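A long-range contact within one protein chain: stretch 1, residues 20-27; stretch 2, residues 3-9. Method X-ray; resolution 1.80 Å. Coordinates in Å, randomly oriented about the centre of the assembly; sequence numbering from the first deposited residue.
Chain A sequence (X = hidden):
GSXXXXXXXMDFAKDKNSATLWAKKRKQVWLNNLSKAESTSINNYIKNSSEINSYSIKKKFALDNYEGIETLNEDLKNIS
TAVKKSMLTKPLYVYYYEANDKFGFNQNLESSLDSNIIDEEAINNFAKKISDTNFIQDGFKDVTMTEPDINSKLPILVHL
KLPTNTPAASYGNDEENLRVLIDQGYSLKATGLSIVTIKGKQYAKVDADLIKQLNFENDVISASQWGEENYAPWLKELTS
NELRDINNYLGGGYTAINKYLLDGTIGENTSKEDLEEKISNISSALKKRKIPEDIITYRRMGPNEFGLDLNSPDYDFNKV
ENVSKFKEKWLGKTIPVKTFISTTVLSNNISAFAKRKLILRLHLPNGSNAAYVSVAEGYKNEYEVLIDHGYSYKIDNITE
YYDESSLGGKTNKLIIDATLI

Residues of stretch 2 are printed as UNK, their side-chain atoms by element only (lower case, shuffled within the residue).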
# COMPACT_ATOMS: atom_id res chain seq x y z
N THR A 20 7.22 -24.97 -17.44
CA THR A 20 8.40 -25.40 -16.69
C THR A 20 9.62 -25.39 -17.59
O THR A 20 10.73 -25.11 -17.13
CB THR A 20 8.23 -26.83 -16.07
OG1 THR A 20 7.84 -27.76 -17.08
CG2 THR A 20 7.21 -26.83 -14.92
N LEU A 21 9.43 -25.70 -18.87
CA LEU A 21 10.54 -25.68 -19.81
C LEU A 21 11.02 -24.24 -19.91
O LEU A 21 12.18 -23.94 -19.58
CB LEU A 21 10.12 -26.20 -21.18
CG LEU A 21 11.33 -26.55 -22.04
CD1 LEU A 21 12.28 -27.48 -21.28
CD2 LEU A 21 10.91 -27.14 -23.37
N TRP A 22 10.12 -23.37 -20.34
CA TRP A 22 10.33 -21.92 -20.33
C TRP A 22 10.97 -21.48 -19.02
O TRP A 22 11.98 -20.78 -19.02
CB TRP A 22 9.01 -21.19 -20.55
CG TRP A 22 9.11 -19.70 -20.41
CD1 TRP A 22 9.65 -18.83 -21.32
CD2 TRP A 22 8.65 -18.91 -19.32
NE1 TRP A 22 9.56 -17.54 -20.85
CE2 TRP A 22 8.94 -17.56 -19.62
CE3 TRP A 22 8.01 -19.20 -18.11
CZ2 TRP A 22 8.63 -16.52 -18.76
CZ3 TRP A 22 7.70 -18.15 -17.26
CH2 TRP A 22 8.01 -16.83 -17.59
N ALA A 23 10.40 -21.93 -17.90
CA ALA A 23 10.91 -21.59 -16.58
C ALA A 23 12.32 -22.12 -16.37
O ALA A 23 13.11 -21.53 -15.65
CB ALA A 23 10.00 -22.13 -15.51
N LYS A 24 12.62 -23.25 -16.99
CA LYS A 24 13.82 -23.97 -16.60
C LYS A 24 15.08 -23.32 -17.08
O LYS A 24 16.03 -23.13 -16.31
CB LYS A 24 13.76 -25.40 -17.08
CG LYS A 24 14.11 -26.21 -15.91
CD LYS A 24 13.03 -25.87 -14.93
CE LYS A 24 13.37 -26.35 -13.59
NZ LYS A 24 14.49 -25.55 -12.98
N LYS A 25 15.08 -22.99 -18.35
CA LYS A 25 16.19 -22.30 -18.96
C LYS A 25 16.42 -20.98 -18.30
O LYS A 25 17.55 -20.64 -17.93
CB LYS A 25 15.91 -22.09 -20.42
CG LYS A 25 15.26 -23.27 -20.98
CD LYS A 25 14.38 -22.84 -22.08
CE LYS A 25 13.51 -23.98 -22.42
NZ LYS A 25 12.83 -23.73 -23.68
N ARG A 26 15.34 -20.21 -18.17
CA ARG A 26 15.48 -18.87 -17.64
C ARG A 26 15.93 -18.96 -16.19
O ARG A 26 16.68 -18.11 -15.73
CB ARG A 26 14.17 -18.07 -17.79
CG ARG A 26 12.99 -18.56 -16.97
CD ARG A 26 11.70 -17.91 -17.47
NE ARG A 26 11.79 -16.46 -17.54
CZ ARG A 26 11.50 -15.62 -16.55
NH1 ARG A 26 11.07 -16.09 -15.39
NH2 ARG A 26 11.62 -14.31 -16.73
N LYS A 27 15.53 -20.02 -15.50
CA LYS A 27 16.00 -20.25 -14.14
C LYS A 27 17.51 -20.49 -14.09
O LYS A 27 18.22 -19.83 -13.32
CB LYS A 27 15.26 -21.44 -13.52
CG LYS A 27 15.53 -21.63 -12.04
CD LYS A 27 14.69 -22.78 -11.50
CE LYS A 27 15.19 -23.25 -10.15
NZ LYS A 27 15.55 -24.69 -10.19
N UNK A 3 14.60 -18.31 -27.56
CA UNK A 3 13.72 -18.96 -28.53
C UNK A 3 12.40 -19.27 -27.85
O UNK A 3 11.33 -19.01 -28.38
c UNK A 3 13.33 -21.11 -29.84
c UNK A 3 15.03 -21.94 -31.87
c UNK A 3 14.34 -20.24 -29.09
s UNK A 3 14.00 -22.62 -30.57
N UNK A 4 12.46 -19.82 -26.64
CA UNK A 4 11.20 -20.10 -25.98
C UNK A 4 10.66 -18.89 -25.24
O UNK A 4 9.47 -18.85 -24.95
c UNK A 4 10.35 -23.68 -25.34
c UNK A 4 11.32 -21.31 -25.06
c UNK A 4 12.39 -22.95 -26.74
c UNK A 4 11.11 -22.52 -25.99
N UNK A 5 11.50 -17.90 -24.95
CA UNK A 5 10.98 -16.62 -24.46
C UNK A 5 10.16 -15.92 -25.55
O UNK A 5 9.10 -15.36 -25.27
o UNK A 5 11.93 -16.79 -21.89
c UNK A 5 12.10 -15.69 -23.99
c UNK A 5 12.62 -16.05 -22.62
o UNK A 5 13.71 -15.56 -22.25
N UNK A 6 10.64 -15.99 -26.79
CA UNK A 6 9.96 -15.36 -27.92
C UNK A 6 8.70 -16.11 -28.34
O UNK A 6 7.72 -15.51 -28.76
c UNK A 6 10.91 -15.23 -29.11
o UNK A 6 11.75 -13.26 -28.09
c UNK A 6 11.97 -14.17 -28.90
o UNK A 6 13.03 -14.25 -29.56
N UNK A 7 8.73 -17.44 -28.21
CA UNK A 7 7.63 -18.26 -28.71
C UNK A 7 6.59 -18.65 -27.65
O UNK A 7 5.58 -19.28 -27.95
o UNK A 7 8.92 -18.15 -31.20
c UNK A 7 9.02 -19.23 -30.61
c UNK A 7 8.19 -19.53 -29.36
n UNK A 7 9.85 -20.19 -31.01
N UNK A 8 6.83 -18.27 -26.40
CA UNK A 8 5.89 -18.61 -25.33
C UNK A 8 4.61 -17.80 -25.47
O UNK A 8 4.62 -16.68 -25.98
n UNK A 8 6.93 -15.55 -21.48
c UNK A 8 6.52 -18.38 -23.95
c UNK A 8 6.12 -14.52 -21.28
n UNK A 8 6.61 -13.39 -20.80
n UNK A 8 4.82 -14.62 -21.56
c UNK A 8 6.59 -16.93 -23.51
c UNK A 8 6.49 -16.84 -22.00
N UNK A 9 3.48 -18.38 -25.03
CA UNK A 9 2.23 -17.62 -25.00
C UNK A 9 2.27 -16.51 -23.96
O UNK A 9 3.21 -16.43 -23.17
c UNK A 9 1.18 -18.67 -24.63
c UNK A 9 3.29 -19.77 -24.57
c UNK A 9 1.96 -19.71 -23.87

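Position 3 carries an unbranched side chain of three carbons and a sulfur, the sulfur lying between the second and the last carbon. Its CA-to-CB bond points sideways and the side chain makes no contact with stretch 1; its nearest approach, from CB to K25 NZ, is 6.6 Å. A thioether in a linear chain is M3.

Position 4 has four side-chain carbons, forked at the second, and its CA-to-CB bond points toward stretch 1. One terminal carbon lies 4.0 Å from L21 CD2 and 3.0 Å from K25 NZ, while the backbone O sits 3.6 Å from W22 CD1. Four carbons branched beyond CB identify L4.

At position 5 there are two carbons, the second bearing two oxygens. The CA-to-CB bond runs sideways, yet the carboxylate comes nearer, placing one oxygen 2.7 Å from W22 NE1. A carboxylate borne directly on CB is that of D5.

Position 6 repeats this composition, two carbons and two oxygens, but its CA-to-CB bond points away and the side chain's nearest approach to stretch 1, from CB to W22 CD1, is 8.7 Å. It is D6, a chemical twin of D5 on a different side of the helix.

Position 7 also has two carbons, the second carrying one oxygen and one nitrogen, and it is out of reach of stretch 1. The carboxamide gives N7, whose backbone N donates a hydrogen bond to M3 O (3.0 Å).

Position 8 shows three carbons, a nitrogen, and then a carbon carrying two more nitrogens. The third carbon lies over one face of the W22 indole, 3.4 Å from NE1 of that residue. The terminal guanidinium establishes R8.

At position 9 three carbons close a ring onto the backbone nitrogen, the mark of P9. The ring does not touch stretch 1, but P9 O accepts a hydrogen bond from R8 NH1 (2.9 Å).

The two helices cross at 137° between their N-to-C directions, and the contact centres on W22, whose CA is 6.0 Å from L4 CA. Although its CA-to-CB bond points sideways, the indole reaches across to L4, D5 and R8. R8 CD makes a CH-pi contact, 3.6 Å from the centroid of the five-membered ring and 23° off its normal, so the aliphatic part of the arginine packs on the aromatic face. D5 OD1 approaches W22 NE1 to 2.7 Å; it also lies 4.4 Å from R26 NE, an opposite-charge proximity beyond salt-bridge range. L4 and L21 add an apolar contact. The 312 Å² interface thus combines packing around one indole with a neighbouring carboxylate.

Stretch 2 3-9: MLDDNRP
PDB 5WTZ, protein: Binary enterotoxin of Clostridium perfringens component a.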